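Local coordinates for F5/8 type C domain protein (PDB 4ZRX) that is probably an alpha-L-fucosidase, a hydrolase that releases terminal L-fucose from sugar chains, at residues Q36-Q40 against W282-E286; N53-G57 against P330-R334; E59-G63 against K97-G101; M217-D222 against P246-A250. All blocks are in the same frame, centred on the assembly; numbering follows the deposited sequence.

In the fold
All four contacts lie in the TIM-barrel domain. Contact 1 is the most thoroughly buried: helix 34-42 meets strand 279-290 through an amide, two indoles, a proline and bridging waters. Contact 4 touches it, since Tyr283 reaches the backbone after strand 216-219, but is only partly buried, joining hydrocarbon packing to one short hydroxyl-carboxylate bond. Contacts 2 and 3, their centres 31 and 28 Å from that of contact 1, adjoin each other through Asn53 and are formed by helix 52-56, the loop after it, and the loops after strands 91-97 and 324-328. There an arginine grips a helix end in partly exposed contact 2, whereas contact 3 gathers imidazole and indole rings beside a bound diol.

Contact 1. Residues Q36-Q40 against W282-E286; sequences QYAWQ and WYPSE
Two carbonyls grip NE2 of Gln36: Trp282 O across this contact, and Asp223 O from the loop after strand 216-219. Gln36 NE2 lies 2.9 Å from Trp282 O, with 153° at the hydrogen; the oxygen lies close to the amide plane, but the nitrogen sits above the carbonyl plane, 50° out of it. The same amide stands nearly perpendicular to the Trp282 indole and meets it at CD1. An alanine here removes the donor, which would probably leave Trp282 O and Asp223 O short of a partner and open a gap beside the indole. Beside the amide, a water ties three groups together, donating to Gln36 O and Gln40 OE1 and accepting from Trp282 NE1 at 2.9 Å. A second water passes from Gln40 NE2 to Ser285 O. Between these bridges Trp39, its CG anti to the backbone N (chi1 171°), extends toward the strand, with CZ3 3.5 Å from Pro284 CG. The rim of its ring runs past Ser285 O, 3.5 Å from CH2, and on to Glu286, whose CB packs on CZ2 at 3.7 Å. Glu286 OE2 stands 3.5 Å from Trp39 NE1, which also makes a weak bond to Glu181, while Glu286 OE1 accepts from Trp183. Trp39 further touches Val216 and Val324. Helix 34-42, which precedes the first parallel strand, 44-48, sets an indole against the beginnings of strands 216-219 and 324-328, an arrangement consistent with a helix closing the N-terminal end of a TIM barrel.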
loop_
_atom_site.group_PDB
_atom_site.type_symbol
_atom_site.label_atom_id
_atom_site.label_comp_id
_atom_site.label_asym_id
_atom_site.label_seq_id
_atom_site.Cartn_x
_atom_site.Cartn_y
_atom_site.Cartn_z
ATOM N N GLN A 36 -19.161 -3.155 8.868
ATOM C CA GLN A 36 -18.338 -3.254 7.659
ATOM C C GLN A 36 -18.527 -2.080 6.746
ATOM O O GLN A 36 -17.582 -1.641 6.090
ATOM C CB GLN A 36 -18.641 -4.532 6.933
ATOM C CG GLN A 36 -18.139 -5.770 7.618
ATOM C CD GLN A 36 -18.592 -6.985 6.847
ATOM O OE1 GLN A 36 -19.813 -7.154 6.602
ATOM N NE2 GLN A 36 -17.675 -7.837 6.447
ATOM N N TYR A 37 -19.746 -1.583 6.664
ATOM C CA TYR A 37 -20.038 -0.440 5.814
ATOM C C TYR A 37 -19.403 0.790 6.344
ATOM O O TYR A 37 -18.750 1.539 5.607
ATOM C CB TYR A 37 -21.553 -0.276 5.719
ATOM C CG TYR A 37 -21.998 0.739 4.740
ATOM C CD1 TYR A 37 -21.922 0.503 3.393
ATOM C CD2 TYR A 37 -22.494 1.928 5.148
ATOM C CE1 TYR A 37 -22.366 1.481 2.480
ATOM C CE2 TYR A 37 -22.958 2.864 4.248
ATOM C CZ TYR A 37 -22.916 2.623 2.953
ATOM O OH TYR A 37 -23.290 3.562 2.049
ATOM N N ALA A 38 -19.504 0.995 7.661
ATOM C CA ALA A 38 -18.840 2.142 8.295
ATOM C C ALA A 38 -17.312 2.078 8.118
ATOM O O ALA A 38 -16.634 3.070 7.847
ATOM C CB ALA A 38 -19.213 2.204 9.792
ATOM N N TRP A 39 -16.755 0.882 8.253
ATOM C CA TRP A 39 -15.317 0.703 8.041
ATOM C C TRP A 39 -14.904 1.146 6.651
ATOM O O TRP A 39 -13.922 1.885 6.484
ATOM C CB TRP A 39 -14.967 -0.763 8.328
ATOM C CG TRP A 39 -13.558 -1.130 7.938
ATOM C CD1 TRP A 39 -12.410 -1.020 8.674
ATOM C CD2 TRP A 39 -13.187 -1.702 6.708
ATOM N NE1 TRP A 39 -11.333 -1.458 7.941
ATOM C CE2 TRP A 39 -11.775 -1.847 6.718
ATOM C CE3 TRP A 39 -13.893 -2.017 5.556
ATOM C CZ2 TRP A 39 -11.073 -2.383 5.607
ATOM C CZ3 TRP A 39 -13.200 -2.554 4.477
ATOM C CH2 TRP A 39 -11.801 -2.708 4.531
ATOM N N GLN A 40 -15.675 0.725 5.658
ATOM C CA GLN A 40 -15.412 1.007 4.255
ATOM C C GLN A 40 -15.367 2.534 4.019
ATOM O O GLN A 40 -14.549 3.041 3.275
ATOM C CB GLN A 40 -16.517 0.396 3.385
ATOM C CG GLN A 40 -16.210 0.357 1.919
ATOM C CD GLN A 40 -15.398 -0.840 1.547
ATOM O OE1 GLN A 40 -15.897 -1.935 1.594
ATOM N NE2 GLN A 40 -14.131 -0.645 1.195
ATOM N N TRP A 282 -19.360 -11.438 2.544
ATOM C CA TRP A 282 -18.982 -10.022 2.396
ATOM C C TRP A 282 -17.716 -9.872 3.241
ATOM O O TRP A 282 -17.715 -9.946 4.504
ATOM C CB TRP A 282 -20.071 -9.025 2.835
ATOM C CG TRP A 282 -19.639 -7.636 2.424
ATOM C CD1 TRP A 282 -18.870 -6.792 3.119
ATOM C CD2 TRP A 282 -19.873 -7.004 1.156
ATOM N NE1 TRP A 282 -18.554 -5.698 2.381
ATOM C CE2 TRP A 282 -19.197 -5.772 1.181
ATOM C CE3 TRP A 282 -20.592 -7.351 0.016
ATOM C CZ2 TRP A 282 -19.249 -4.864 0.119
ATOM C CZ3 TRP A 282 -20.631 -6.445 -1.060
ATOM C CH2 TRP A 282 -19.963 -5.206 -0.976
ATOM N N TYR A 283 -16.589 -9.694 2.559
ATOM C CA TYR A 283 -15.265 -9.816 3.222
ATOM C C TYR A 283 -14.366 -8.913 2.433
ATOM O O TYR A 283 -13.689 -9.344 1.523
ATOM C CB TYR A 283 -14.866 -11.273 3.195
ATOM C CG TYR A 283 -13.659 -11.708 4.005
ATOM C CD1 TYR A 283 -13.383 -11.157 5.273
ATOM C CD2 TYR A 283 -12.860 -12.758 3.561
ATOM C CE1 TYR A 283 -12.288 -11.551 6.013
ATOM C CE2 TYR A 283 -11.732 -13.168 4.326
ATOM C CZ TYR A 283 -11.489 -12.585 5.560
ATOM O OH TYR A 283 -10.430 -13.043 6.347
ATOM N N PRO A 284 -14.368 -7.630 2.775
ATOM C CA PRO A 284 -13.772 -6.636 1.920
ATOM C C PRO A 284 -12.312 -6.388 2.187
ATOM O O PRO A 284 -11.860 -6.517 3.291
ATOM C CB PRO A 284 -14.578 -5.377 2.246
ATOM C CG PRO A 284 -14.895 -5.526 3.700
ATOM C CD PRO A 284 -15.230 -6.991 3.807
ATOM N N SER A 285 -11.628 -6.026 1.119
ATOM C CA SER A 285 -10.174 -5.895 1.065
ATOM C C SER A 285 -9.613 -4.675 1.767
ATOM O O SER A 285 -10.133 -3.580 1.561
ATOM C CB SER A 285 -9.789 -5.797 -0.418
ATOM O OG SER A 285 -8.412 -5.572 -0.575
ATOM N N GLU A 286 -8.535 -4.875 2.540
ATOM C CA GLU A 286 -7.778 -3.824 3.128
ATOM C C GLU A 286 -6.349 -3.937 2.628
ATOM O O GLU A 286 -5.696 -4.991 2.758
ATOM C CB GLU A 286 -7.830 -3.966 4.647
ATOM C CG GLU A 286 -7.253 -2.800 5.439
ATOM C CD GLU A 286 -7.226 -3.144 6.936
ATOM O OE1 GLU A 286 -6.475 -4.067 7.332
ATOM O OE2 GLU A 286 -7.992 -2.532 7.706
HETATM O O HOH W 1 -17.623 -3.137 3.372
HETATM O O HOH W 2 -12.644 -3.025 0.448
#

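Contact 2. Residues N53-G57 against P330-R334; sequences NTFTG and PPDRR
Thr54, Phe55 and the chain of Arg333 form the close-fitting part of this contact. The methyl CG2 of buried Thr54 presses on the backbone of the loop, 3.5 Å from Pro331 O, while its OG1 takes a hydrogen bond from Gly51 N and passes its own hydrogen to a water that donates in turn to Pro331 O. Arg333 NE binds Thr54 O at 2.9 Å, in the carbonyl plane and on a lone pair, with 152° at the hydrogen. Phe55 and Arg333 run alongside one another head to tail, ring and guanidinium planes 30° apart, with Phe55 CD1 3.8 Å from Arg333 CG and Phe55 CE1 3.7 Å from Arg333 CB, while the ring edge meets Arg333 O at CE1. Were Phe55 an alanine, the hydrocarbon part of the exposed arginine would probably lose its wall and swing more freely. The looser side is the guanidinium end. An extended chain from CG to NE (chi2 -175°) lays this group along the helix end, with Phe55 O 3.5 Å above its centre; NH2 shares a water with Thr54 O and comes no nearer than 3.8 Å to Gly57 N. Within the loop, Asp332 OD2 takes both NE and NH2 of Arg334 from the syn side, a side-on salt bridge, and Arg334 NH1 also pairs with Glu339. A cationic group set against carbonyls in the last turn of a short helix, just before Gly57 breaks it with positive phi, implies that charge probably complements the helix's negative end here.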
loop_
_atom_site.group_PDB
_atom_site.type_symbol
_atom_site.label_atom_id
_atom_site.label_comp_id
_atom_site.label_asym_id
_atom_site.label_seq_id
_atom_site.Cartn_x
_atom_site.Cartn_y
_atom_site.Cartn_z
ATOM N N ASN A 53 10.821 -3.439 19.012
ATOM C CA ASN A 53 11.533 -3.532 17.734
ATOM C C ASN A 53 12.052 -2.180 17.276
ATOM O O ASN A 53 13.072 -2.095 16.560
ATOM C CB ASN A 53 10.657 -4.080 16.629
ATOM C CG ASN A 53 10.311 -5.518 16.775
ATOM O OD1 ASN A 53 10.727 -6.225 17.689
ATOM N ND2 ASN A 53 9.513 -5.971 15.851
ATOM N N THR A 54 11.358 -1.100 17.662
ATOM C CA THR A 54 11.814 0.229 17.328
ATOM C C THR A 54 13.217 0.482 17.902
ATOM O O THR A 54 14.015 1.223 17.306
ATOM C CB THR A 54 10.846 1.279 17.913
ATOM O OG1 THR A 54 9.510 0.980 17.507
ATOM C CG2 THR A 54 11.224 2.697 17.512
ATOM N N PHE A 55 13.495 -0.124 19.060
ATOM C CA PHE A 55 14.744 0.085 19.803
ATOM C C PHE A 55 15.827 -0.927 19.492
ATOM O O PHE A 55 17.010 -0.670 19.781
ATOM C CB PHE A 55 14.462 0.186 21.304
ATOM C CG PHE A 55 13.600 1.363 21.608
ATOM C CD1 PHE A 55 14.147 2.608 21.832
ATOM C CD2 PHE A 55 12.221 1.237 21.528
ATOM C CE1 PHE A 55 13.326 3.731 22.041
ATOM C CE2 PHE A 55 11.406 2.346 21.690
ATOM C CZ PHE A 55 11.963 3.596 21.935
ATOM N N THR A 56 15.449 -2.078 18.936
ATOM C CA THR A 56 16.450 -3.061 18.551
ATOM C C THR A 56 16.855 -2.997 17.083
ATOM O O THR A 56 17.870 -3.582 16.692
ATOM C CB THR A 56 15.921 -4.491 18.790
ATOM O OG1 THR A 56 14.727 -4.716 18.015
ATOM C CG2 THR A 56 15.644 -4.700 20.216
ATOM N N GLY A 57 16.038 -2.354 16.267
ATOM C CA GLY A 57 16.239 -2.289 14.838
ATOM C C GLY A 57 15.764 -3.506 14.082
ATOM O O GLY A 57 16.101 -3.664 12.953
ATOM N N PRO A 330 5.813 4.756 11.144
ATOM C CA PRO A 330 6.331 4.245 12.432
ATOM C C PRO A 330 6.960 5.312 13.297
ATOM O O PRO A 330 7.930 5.916 12.858
ATOM C CB PRO A 330 7.404 3.288 12.007
ATOM C CG PRO A 330 7.889 3.822 10.680
ATOM C CD PRO A 330 6.751 4.529 10.038
ATOM N N PRO A 331 6.509 5.490 14.538
ATOM C CA PRO A 331 7.209 6.405 15.438
ATOM C C PRO A 331 8.622 5.916 15.727
ATOM O O PRO A 331 8.892 4.716 15.758
ATOM C CB PRO A 331 6.340 6.413 16.685
ATOM C CG PRO A 331 4.971 6.038 16.196
ATOM C CD PRO A 331 5.251 4.982 15.126
ATOM N N ASP A 332 9.527 6.860 15.941
ATOM C CA ASP A 332 10.930 6.572 16.120
ATOM C C ASP A 332 11.356 6.365 17.598
ATOM O O ASP A 332 10.488 6.173 18.480
ATOM C CB ASP A 332 11.717 7.697 15.429
ATOM C CG ASP A 332 11.666 9.008 16.139
ATOM O OD1 ASP A 332 11.124 9.131 17.252
ATOM O OD2 ASP A 332 12.250 9.958 15.534
ATOM N N ARG A 333 12.680 6.360 17.852
ATOM C CA ARG A 333 13.169 6.106 19.224
ATOM C C ARG A 333 12.972 7.290 20.169
ATOM O O ARG A 333 13.118 7.144 21.393
ATOM C CB ARG A 333 14.617 5.664 19.214
ATOM C CG ARG A 333 14.816 4.359 18.522
ATOM C CD ARG A 333 16.253 3.872 18.626
ATOM N NE ARG A 333 16.444 2.690 17.782
ATOM C CZ ARG A 333 17.599 2.080 17.574
ATOM N NH1 ARG A 333 18.699 2.512 18.199
ATOM N NH2 ARG A 333 17.643 1.033 16.742
ATOM N N ARG A 334 12.613 8.460 19.629
ATOM C CA ARG A 334 12.118 9.568 20.466
ATOM C C ARG A 334 10.677 9.338 20.881
ATOM O O ARG A 334 10.163 9.987 21.786
ATOM C CB ARG A 334 12.213 10.892 19.714
ATOM C CG ARG A 334 13.612 11.214 19.310
ATOM C CD ARG A 334 13.631 12.469 18.456
ATOM N NE ARG A 334 13.062 12.215 17.136
ATOM C CZ ARG A 334 12.813 13.129 16.199
ATOM N NH1 ARG A 334 13.145 14.392 16.348
ATOM N NH2 ARG A 334 12.270 12.748 15.068
HETATM O O HOH W 3 8.658 2.099 15.136
HETATM O O HOH W 4 15.591 1.203 14.723
#

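Contact 3. Residues E59-G63 against K97-G101; sequences EWGDG and KHHDG. With EDO (1,2-ethanediol), chain D.
One face of the Trp60 indole receives the edge of His99: CD2 stands 3.4 Å from Trp60 NE1 in an edge-to-face (T-shaped) pair, the planes at 88°. His98 meets the same indole obliquely, CE1 3.8 Å from Trp60 CD1, and that CE1 also lies over a face of the His99 ring. In the plane of His98, at its edge, come Trp60 CD1, a water near ND1 and O1 of a bound ethanediol, hydrogen-bonded to His98 NE2 at 2.9 Å. The diol, probably from the crystallisation liquor, also binds His49 and Glu230, so it may mark the sugar pocket of this fucosidase family. The water that meets His98 ND1 accepts from Gly61 N and donates to Asp100 OD2 at 2.7 Å. Asp100 reaches it because CG is tucked between the backbone N and the carbonyl carbon (chi1 60°), while OD1 takes the N-H of Phe102. Gly61 packs its CA 3.8 Å from Asp100 CB, where a side chain on the glycine would clash. Farther along, Gly63 CA offers a C-H to Asp100 O at 3.3 Å. His99 ND1 is held by Ser146, just after strand 140-145. The type I turn from His98 to Gly101 directly follows strand 91-97, and the segment 59-63 follows helix 52-56, whose Ile52 and Asn53 touch Asp100.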
loop_
_atom_site.group_PDB
_atom_site.type_symbol
_atom_site.label_atom_id
_atom_site.label_comp_id
_atom_site.label_asym_id
_atom_site.label_seq_id
_atom_site.Cartn_x
_atom_site.Cartn_y
_atom_site.Cartn_z
ATOM N N GLU A 59 12.773 -6.026 12.352
ATOM C CA GLU A 59 11.419 -6.039 11.847
ATOM C C GLU A 59 10.535 -7.012 12.603
ATOM O O GLU A 59 9.366 -6.728 12.808
ATOM C CB GLU A 59 11.366 -6.359 10.319
ATOM C CG GLU A 59 11.734 -5.098 9.482
ATOM C CD GLU A 59 10.596 -4.064 9.559
ATOM O OE1 GLU A 59 9.507 -4.363 9.007
ATOM O OE2 GLU A 59 10.807 -2.997 10.188
ATOM N N TRP A 60 11.070 -8.199 12.913
ATOM C CA TRP A 60 10.384 -9.138 13.785
ATOM C C TRP A 60 11.321 -9.385 14.971
ATOM O O TRP A 60 12.487 -9.731 14.787
ATOM C CB TRP A 60 10.113 -10.481 13.100
ATOM C CG TRP A 60 8.902 -10.530 12.199
ATOM C CD1 TRP A 60 8.096 -9.511 11.843
ATOM C CD2 TRP A 60 8.415 -11.699 11.513
ATOM N NE1 TRP A 60 7.112 -9.963 10.979
ATOM C CE2 TRP A 60 7.274 -11.302 10.780
ATOM C CE3 TRP A 60 8.830 -13.031 11.465
ATOM C CZ2 TRP A 60 6.534 -12.207 9.974
ATOM C CZ3 TRP A 60 8.083 -13.938 10.678
ATOM C CH2 TRP A 60 6.951 -13.501 9.945
ATOM N N GLY A 61 10.809 -9.216 16.161
ATOM C CA GLY A 61 11.579 -9.561 17.390
ATOM C C GLY A 61 11.428 -11.025 17.711
ATOM O O GLY A 61 10.555 -11.725 17.173
ATOM N N ASP A 62 12.237 -11.506 18.660
ATOM C CA ASP A 62 12.264 -12.952 18.930
ATOM C C ASP A 62 11.683 -13.341 20.277
ATOM O O ASP A 62 11.655 -14.546 20.630
ATOM C CB ASP A 62 13.690 -13.474 18.796
ATOM C CG ASP A 62 14.653 -12.869 19.825
ATOM O OD1 ASP A 62 14.265 -12.073 20.734
ATOM O OD2 ASP A 62 15.870 -13.153 19.700
ATOM N N GLY A 63 11.255 -12.363 21.070
ATOM C CA GLY A 63 10.619 -12.661 22.362
ATOM C C GLY A 63 11.628 -12.699 23.527
ATOM O O GLY A 63 11.253 -12.744 24.683
ATOM N N LYS A 97 0.782 -5.128 20.745
ATOM C CA LYS A 97 1.668 -6.242 20.947
ATOM C C LYS A 97 1.963 -6.836 19.585
ATOM O O LYS A 97 1.060 -7.220 18.860
ATOM C CB LYS A 97 1.040 -7.340 21.814
ATOM C CG LYS A 97 2.056 -8.438 22.205
ATOM C CD LYS A 97 1.352 -9.604 22.917
ATOM C CE LYS A 97 0.672 -10.525 21.997
ATOM N NZ LYS A 97 0.014 -11.654 22.673
ATOM N N HIS A 98 3.255 -6.847 19.218
ATOM C CA HIS A 98 3.704 -7.470 17.983
ATOM C C HIS A 98 4.190 -8.903 18.281
ATOM O O HIS A 98 3.913 -9.419 19.337
ATOM C CB HIS A 98 4.725 -6.565 17.259
ATOM C CG HIS A 98 4.760 -6.776 15.788
ATOM N ND1 HIS A 98 5.643 -7.629 15.177
ATOM C CD2 HIS A 98 3.985 -6.272 14.798
ATOM C CE1 HIS A 98 5.417 -7.647 13.878
ATOM N NE2 HIS A 98 4.394 -6.856 13.620
ATOM N N HIS A 99 4.776 -9.579 17.285
ATOM C CA HIS A 99 5.063 -11.043 17.399
ATOM C C HIS A 99 5.999 -11.373 18.538
ATOM O O HIS A 99 5.913 -12.452 19.142
ATOM C CB HIS A 99 5.662 -11.604 16.120
ATOM C CG HIS A 99 4.863 -11.295 14.883
ATOM N ND1 HIS A 99 3.484 -11.285 14.868
ATOM C CD2 HIS A 99 5.258 -11.038 13.614
ATOM C CE1 HIS A 99 3.064 -10.997 13.642
ATOM N NE2 HIS A 99 4.122 -10.863 12.860
ATOM N N ASP A 100 6.848 -10.413 18.842
ATOM C CA ASP A 100 7.802 -10.499 19.971
ATOM C C ASP A 100 7.138 -10.584 21.333
ATOM O O ASP A 100 7.760 -11.027 22.303
ATOM C CB ASP A 100 8.750 -9.305 19.911
ATOM C CG ASP A 100 8.041 -8.012 19.996
ATOM O OD1 ASP A 100 7.833 -7.613 21.150
ATOM O OD2 ASP A 100 7.677 -7.430 18.949
ATOM N N GLY A 101 5.881 -10.167 21.443
ATOM C CA GLY A 101 5.128 -10.366 22.667
ATOM C C GLY A 101 5.229 -9.278 23.704
ATOM O O GLY A 101 4.579 -9.369 24.770
HETATM C C1 EDO D . 1.887 -6.301 10.345
HETATM O O1 EDO D . 3.127 -6.231 11.049
HETATM C C2 EDO D . 2.190 -6.219 8.861
HETATM O O2 EDO D . 3.147 -7.234 8.521
HETATM O O HOH W 5 8.005 -8.534 16.504
#

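Contact 4. Residues M217-D222 against P246-A250; sequences MAIMGD and PGIYA
From CB, the side chain of Ile248 forks against the backbone that follows strand 216-219. Its CG2 branch lies 3.3 Å from Met220 C and also faces Met220 CB. The terminal methyl of Met217, a selenomethionine with an extended chain, comes tip to tip with it, CE 4.2 Å from Ile248 CG2. The other branch, CG1, is wedged between the backbone N and the carbonyl carbon of its own residue (chi1 56°), and this sends CD1 along the neighbouring chain: CG1 passes Gly221 C, and CD1 ends 3.9 Å from Asp222 N. Both sides of the contact include a turn. Met220 is the centre of an inverse gamma turn that ends a parallel strand of the TIM barrel, and Pro246 to Tyr249 form a type I turn leading to helix 252-259. Helix 201-211, which precedes that strand, touches Met217 and Ile248 through Tyr205 and Trp201. Met220, likewise selenomethionine, is bent at both chi2 and chi3 and curls its CE to 3.7 Å from Gly247 C, while a water takes the N-H of Gly247 and donates to Ile219 O. Next to CD1, Asp222 CB packs 3.6 Å from Pro246 CG, and the Asp222 carboxylate stands at 81° to the Tyr249 ring. The phenol OH donates to the anti lone pair of Asp222 OD2 in a short bond of 2.5 Å. The other carboxylate oxygen, OD1, forms a salt bridge with Lys10, a nearby positive charge that would probably favour the ionised form of Asp222.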
loop_
_atom_site.group_PDB
_atom_site.type_symbol
_atom_site.label_atom_id
_atom_site.label_comp_id
_atom_site.label_asym_id
_atom_site.label_seq_id
_atom_site.Cartn_x
_atom_site.Cartn_y
_atom_site.Cartn_z
HETATM N N MSE A 217 -13.373 -7.203 13.132
HETATM C CA MSE A 217 -12.271 -8.146 13.351
HETATM C C MSE A 217 -11.613 -8.420 12.021
HETATM O O MSE A 217 -12.227 -8.922 11.089
HETATM C CB MSE A 217 -12.787 -9.439 13.992
HETATM C CG MSE A 217 -11.685 -10.400 14.404
HETATM SE SE MSE A 217 -12.549 -11.840 15.334
HETATM C CE MSE A 217 -11.314 -13.311 15.290
ATOM N N ALA A 218 -10.343 -8.005 11.896
ATOM C CA ALA A 218 -9.607 -7.993 10.632
ATOM C C ALA A 218 -8.490 -9.017 10.508
ATOM O O ALA A 218 -7.794 -9.335 11.478
ATOM C CB ALA A 218 -9.027 -6.613 10.445
ATOM N N ILE A 219 -8.342 -9.518 9.275
ATOM C CA ILE A 219 -7.248 -10.358 8.779
ATOM C C ILE A 219 -7.564 -11.786 9.195
ATOM O O ILE A 219 -8.187 -12.524 8.404
ATOM C CB ILE A 219 -5.843 -9.878 9.181
ATOM C CG1 ILE A 219 -5.707 -8.367 9.005
ATOM C CG2 ILE A 219 -4.786 -10.693 8.464
ATOM C CD1 ILE A 219 -5.952 -7.795 7.583
HETATM N N MSE A 220 -7.192 -12.197 10.407
HETATM C CA MSE A 220 -7.707 -13.462 10.977
HETATM C C MSE A 220 -8.993 -13.033 11.657
HETATM O O MSE A 220 -9.079 -12.810 12.872
HETATM C CB MSE A 220 -6.719 -14.121 11.947
HETATM C CG MSE A 220 -5.444 -14.565 11.343
HETATM SE SE MSE A 220 -5.651 -15.764 9.823
HETATM C CE MSE A 220 -6.475 -17.191 10.749
ATOM N N GLY A 221 -9.976 -12.822 10.804
ATOM C CA GLY A 221 -11.277 -12.261 11.167
ATOM C C GLY A 221 -12.201 -12.484 9.974
ATOM O O GLY A 221 -11.738 -12.767 8.882
ATOM N N ASP A 222 -13.512 -12.362 10.150
ATOM C CA ASP A 222 -14.408 -12.439 8.996
ATOM C C ASP A 222 -15.019 -11.107 8.623
ATOM O O ASP A 222 -15.871 -11.061 7.705
ATOM C CB ASP A 222 -15.537 -13.484 9.216
ATOM C CG ASP A 222 -16.411 -13.192 10.385
ATOM O OD1 ASP A 222 -16.381 -12.103 11.004
ATOM O OD2 ASP A 222 -17.238 -14.156 10.653
ATOM N N PRO A 246 -13.033 -16.824 5.184
ATOM C CA PRO A 246 -12.227 -16.312 6.290
ATOM C C PRO A 246 -11.436 -17.380 6.991
ATOM O O PRO A 246 -11.979 -18.458 7.309
ATOM C CB PRO A 246 -13.257 -15.653 7.213
ATOM C CG PRO A 246 -14.239 -15.125 6.261
ATOM C CD PRO A 246 -14.363 -16.191 5.176
ATOM N N GLY A 247 -10.160 -17.085 7.235
ATOM C CA GLY A 247 -9.223 -18.060 7.781
ATOM C C GLY A 247 -9.575 -18.565 9.173
ATOM O O GLY A 247 -9.099 -19.618 9.604
ATOM N N ILE A 248 -10.400 -17.812 9.892
ATOM C CA ILE A 248 -10.778 -18.185 11.233
ATOM C C ILE A 248 -11.774 -19.350 11.293
ATOM O O ILE A 248 -12.032 -19.850 12.384
ATOM C CB ILE A 248 -11.339 -17.016 12.028
ATOM C CG1 ILE A 248 -12.541 -16.372 11.313
ATOM C CG2 ILE A 248 -10.204 -16.021 12.332
ATOM C CD1 ILE A 248 -13.388 -15.614 12.230
ATOM N N TYR A 249 -12.361 -19.717 10.158
ATOM C CA TYR A 249 -13.347 -20.767 10.144
ATOM C C TYR A 249 -12.611 -22.073 9.950
ATOM O O TYR A 249 -11.685 -22.167 9.154
ATOM C CB TYR A 249 -14.334 -20.584 9.000
ATOM C CG TYR A 249 -15.166 -19.335 9.042
ATOM C CD1 TYR A 249 -15.317 -18.564 10.198
ATOM C CD2 TYR A 249 -15.829 -18.933 7.919
ATOM C CE1 TYR A 249 -16.106 -17.399 10.175
ATOM C CE2 TYR A 249 -16.599 -17.816 7.904
ATOM C CZ TYR A 249 -16.743 -17.055 9.011
ATOM O OH TYR A 249 -17.563 -15.969 8.941
ATOM N N ALA A 250 -13.035 -23.106 10.682
ATOM C CA ALA A 250 -12.343 -24.383 10.604
ATOM C C ALA A 250 -12.338 -24.934 9.167
ATOM O O ALA A 250 -11.372 -25.531 8.727
ATOM C CB ALA A 250 -13.046 -25.395 11.530
HETATM O O HOH W 6 -8.237 -14.996 7.039
#